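IroE-like serine hydrolase (Shewanella oneidensis, PDB 3GFF) probably hydrolyses ester bonds, as a putative serine esterase of the esterase D family with an alpha/beta-hydrolase fold. Local coordinates at residues L183-D191 against F223-K233. Sequence-based numbering, arbitrary orientation.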
loop_
_atom_site.group_PDB
_atom_site.type_symbol
_atom_site.label_atom_id
_atom_site.label_comp_id
_atom_site.label_asym_id
_atom_site.label_seq_id
_atom_site.Cartn_x
_atom_site.Cartn_y
_atom_site.Cartn_z
ATOM N N LEU A 183 -18.045 25.623 0.264
ATOM C CA LEU A 183 -17.959 24.393 1.071
ATOM C C LEU A 183 -18.228 24.641 2.546
ATOM O O LEU A 183 -18.973 23.887 3.181
ATOM C CB LEU A 183 -16.593 23.718 0.959
ATOM C CG LEU A 183 -16.333 22.635 -0.044
ATOM C CD1 LEU A 183 -14.959 22.068 0.301
ATOM C CD2 LEU A 183 -17.391 21.558 0.045
ATOM N N GLU A 184 -17.581 25.673 3.086
ATOM C CA GLU A 184 -17.763 26.057 4.467
ATOM C C GLU A 184 -19.246 26.368 4.753
ATOM O O GLU A 184 -19.753 26.019 5.805
ATOM C CB GLU A 184 -16.910 27.289 4.772
ATOM C CG GLU A 184 -15.403 27.028 4.819
ATOM C CD GLU A 184 -14.597 28.310 4.924
ATOM O OE1 GLU A 184 -15.143 29.394 4.646
ATOM O OE2 GLU A 184 -13.411 28.240 5.253
ATOM N N GLU A 185 -19.908 27.063 3.827
ATOM C CA GLU A 185 -21.324 27.377 3.946
ATOM C C GLU A 185 -22.143 26.086 4.093
ATOM O O GLU A 185 -23.065 26.011 4.897
ATOM C CB GLU A 185 -21.789 28.181 2.738
ATOM C CG GLU A 185 -21.227 29.579 2.762
ATOM C CD GLU A 185 -21.696 30.506 1.650
ATOM O OE1 GLU A 185 -22.502 30.109 0.756
ATOM O OE2 GLU A 185 -21.238 31.673 1.713
ATOM N N ARG A 186 -21.768 25.056 3.349
ATOM C CA ARG A 186 -22.472 23.784 3.424
ATOM C C ARG A 186 -22.299 23.109 4.787
ATOM O O ARG A 186 -23.255 22.552 5.314
ATOM C CB ARG A 186 -22.012 22.849 2.314
ATOM C CG ARG A 186 -22.724 21.503 2.318
ATOM C CD ARG A 186 -24.166 21.616 2.006
ATOM N NE ARG A 186 -24.913 20.365 2.220
ATOM C CZ ARG A 186 -25.496 20.017 3.365
ATOM N NH1 ARG A 186 -25.386 20.811 4.411
ATOM N NH2 ARG A 186 -26.196 18.877 3.475
ATOM N N VAL A 187 -21.074 23.144 5.315
ATOM C CA VAL A 187 -20.703 22.599 6.649
ATOM C C VAL A 187 -21.546 23.245 7.778
ATOM O O VAL A 187 -22.223 22.544 8.539
ATOM C CB VAL A 187 -19.163 22.785 6.881
ATOM C CG1 VAL A 187 -18.760 22.637 8.342
ATOM C CG2 VAL A 187 -18.388 21.840 6.012
ATOM N N VAL A 188 -21.539 24.573 7.850
ATOM C CA VAL A 188 -22.375 25.323 8.819
ATOM C C VAL A 188 -23.872 24.953 8.737
ATOM O O VAL A 188 -24.550 24.804 9.764
ATOM C CB VAL A 188 -22.252 26.850 8.613
ATOM C CG1 VAL A 188 -23.375 27.630 9.380
ATOM C CG2 VAL A 188 -20.868 27.329 9.029
ATOM N N LYS A 189 -24.367 24.822 7.508
ATOM C CA LYS A 189 -25.748 24.421 7.241
ATOM C C LYS A 189 -25.950 22.968 7.716
ATOM O O LYS A 189 -27.017 22.599 8.120
ATOM C CB LYS A 189 -26.039 24.595 5.746
ATOM C CG LYS A 189 -27.374 24.075 5.258
ATOM C CD LYS A 189 -27.568 24.483 3.795
ATOM C CE LYS A 189 -29.005 24.266 3.321
ATOM N NZ LYS A 189 -29.390 25.322 2.303
ATOM N N GLY A 190 -24.906 22.151 7.632
ATOM C CA GLY A 190 -24.913 20.796 8.179
ATOM C C GLY A 190 -26.101 19.912 7.881
ATOM O O GLY A 190 -26.572 19.872 6.752
ATOM N N ASP A 191 -26.582 19.215 8.911
ATOM C CA ASP A 191 -27.674 18.241 8.787
ATOM C C ASP A 191 -27.484 17.326 7.606
ATOM O O ASP A 191 -28.361 17.169 6.769
ATOM C CB ASP A 191 -29.057 18.927 8.756
ATOM C CG ASP A 191 -29.384 19.608 10.047
ATOM O OD1 ASP A 191 -28.818 19.184 11.069
ATOM O OD2 ASP A 191 -30.201 20.565 10.053
ATOM N N PHE A 223 -9.646 23.435 7.141
ATOM C CA PHE A 223 -11.005 22.977 6.798
ATOM C C PHE A 223 -11.374 21.776 7.673
ATOM O O PHE A 223 -12.519 21.684 8.149
ATOM C CB PHE A 223 -11.133 22.702 5.284
ATOM C CG PHE A 223 -12.504 22.319 4.846
ATOM C CD1 PHE A 223 -13.545 23.246 4.880
ATOM C CD2 PHE A 223 -12.766 21.053 4.373
ATOM C CE1 PHE A 223 -14.826 22.890 4.504
ATOM C CE2 PHE A 223 -14.050 20.702 3.983
ATOM C CZ PHE A 223 -15.071 21.629 4.039
ATOM N N ALA A 224 -10.399 20.890 7.889
ATOM C CA ALA A 224 -10.533 19.724 8.772
ATOM C C ALA A 224 -10.816 20.201 10.205
ATOM O O ALA A 224 -11.741 19.690 10.857
ATOM C CB ALA A 224 -9.222 18.841 8.748
ATOM N N ASP A 225 -10.015 21.176 10.677
ATOM C CA ASP A 225 -10.215 21.792 12.002
ATOM C C ASP A 225 -11.611 22.380 12.086
ATOM O O ASP A 225 -12.272 22.233 13.102
ATOM C CB ASP A 225 -9.174 22.875 12.316
ATOM C CG ASP A 225 -7.822 22.300 12.754
ATOM O OD1 ASP A 225 -7.701 21.048 12.849
ATOM O OD2 ASP A 225 -6.868 23.102 13.006
ATOM N N LYS A 226 -12.077 23.007 11.002
ATOM C CA LYS A 226 -13.425 23.579 10.982
ATOM C C LYS A 226 -14.480 22.487 11.058
ATOM O O LYS A 226 -15.430 22.609 11.834
ATOM C CB LYS A 226 -13.653 24.500 9.780
ATOM C CG LYS A 226 -15.047 25.114 9.719
ATOM C CD LYS A 226 -15.195 26.096 8.569
ATOM C CE LYS A 226 -14.771 27.460 8.951
ATOM N NZ LYS A 226 -15.817 28.057 9.848
ATOM N N LEU A 227 -14.309 21.414 10.294
ATOM C CA LEU A 227 -15.248 20.289 10.346
ATOM C C LEU A 227 -15.297 19.653 11.762
ATOM O O LEU A 227 -16.360 19.273 12.259
ATOM C CB LEU A 227 -14.891 19.230 9.304
ATOM C CG LEU A 227 -15.331 19.427 7.852
ATOM C CD1 LEU A 227 -14.601 18.509 6.992
ATOM C CD2 LEU A 227 -16.826 19.200 7.682
ATOM N N THR A 228 -14.136 19.536 12.397
ATOM C CA THR A 228 -14.029 18.926 13.717
ATOM C C THR A 228 -14.713 19.782 14.767
ATOM O O THR A 228 -15.539 19.276 15.532
ATOM C CB THR A 228 -12.528 18.714 14.126
ATOM O OG1 THR A 228 -11.894 17.842 13.179
ATOM C CG2 THR A 228 -12.418 18.120 15.548
ATOM N N LYS A 229 -14.381 21.074 14.774
ATOM C CA LYS A 229 -14.925 22.017 15.719
ATOM C C LYS A 229 -16.445 22.189 15.535
ATOM O O LYS A 229 -17.194 22.155 16.522
ATOM C CB LYS A 229 -14.236 23.385 15.587
ATOM C CG LYS A 229 -14.392 24.233 16.850
ATOM C CD LYS A 229 -14.212 25.734 16.640
ATOM C CE LYS A 229 -15.454 26.352 15.984
ATOM N NZ LYS A 229 -15.354 27.834 15.892
ATOM N N LEU A 230 -16.876 22.397 14.279
ATOM C CA LEU A 230 -18.305 22.568 13.923
ATOM C C LEU A 230 -19.129 21.308 14.123
ATOM O O LEU A 230 -20.309 21.411 14.475
ATOM C CB LEU A 230 -18.501 23.061 12.488
ATOM C CG LEU A 230 -18.527 24.572 12.268
ATOM C CD1 LEU A 230 -17.425 25.389 13.014
ATOM C CD2 LEU A 230 -18.483 24.786 10.753
ATOM N N ALA A 231 -18.517 20.144 13.898
ATOM C CA ALA A 231 -19.185 18.852 14.102
ATOM C C ALA A 231 -20.604 18.810 13.526
ATOM O O ALA A 231 -21.545 18.532 14.266
ATOM C CB ALA A 231 -19.231 18.527 15.612
ATOM N N PRO A 232 -20.767 19.051 12.206
ATOM C CA PRO A 232 -22.115 19.054 11.649
ATOM C C PRO A 232 -22.855 17.766 11.956
ATOM O O PRO A 232 -22.247 16.697 11.976
ATOM C CB PRO A 232 -21.872 19.187 10.128
ATOM C CG PRO A 232 -20.463 18.874 9.914
ATOM C CD PRO A 232 -19.748 19.267 11.153
ATOM N N LYS A 233 -24.148 17.874 12.212
ATOM C CA LYS A 233 -25.002 16.706 12.463
ATOM C C LYS A 233 -25.103 15.847 11.195
ATOM O O LYS A 233 -25.049 16.362 10.084
ATOM C CB LYS A 233 -26.416 17.137 12.944
ATOM C CG LYS A 233 -26.483 17.901 14.307
ATOM C CD LYS A 233 -25.766 17.119 15.413
ATOM C CE LYS A 233 -26.235 17.435 16.824
ATOM N NZ LYS A 233 -27.422 16.565 17.317
HETATM O O HOH W 1 -25.527 20.296 11.519
#
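Phe223 opens the contact by reaching from helix 215-230 to Leu183 and Val187 of helix 178-189. The two helices lie side by side on the alpha/beta-hydrolase sheet, each leading into one of the neighbouring parallel strands 195-201 and 235-241; their short segments run 10.4 Å apart and nearly parallel, 13° between directions. With CG anti to the backbone N (chi1 -176°), the phenylalanine ring extends across the gap, and its CZ lies 3.8 Å from Leu183 CD1. A flat, wide side chain suits this place, since it also reaches Met152 of helix 146-156 and Met199 of strand 195-201. One turn on, Lys226 serves through its methylenes: CD packs 3.9 Å from Glu184 CG, the two chains crossing at about a right angle. The charged ends stay apart, 5.2 Å from Glu184 OE2 to Lys226 NZ, too far for a salt bridge, though their opposite charges probably still attract. Leu227 turns mainly to the strands, touching Leu197 and Phe237, yet its CD2 presses on Val187 CG2. Leu230 takes the other branch, its CD2 modelled 3.2 Å from Val187 CG1, a doubtfully short distance for methyls. Beta-branched Val187 can serve both leucines because CG1 lies anti to its backbone N and CG2 anti to its carbonyl carbon. Ala231, the first residue past the helix, has positive phi, and Pro232 then lays its CB 4.0 Å from Gly190 CA. Gly190 also has positive phi, which glycine adopts readily, and its bare CA admits the proline ring. Arg186 NH1 holds this turn by a nearly straight bond (172°) to a lone pair of Gly190 O, while its NE pairs with Asp158. From Pro232 on the backbones run close, and one water accepts from both Asp191 N, at 3.0 Å, and Lys233 N.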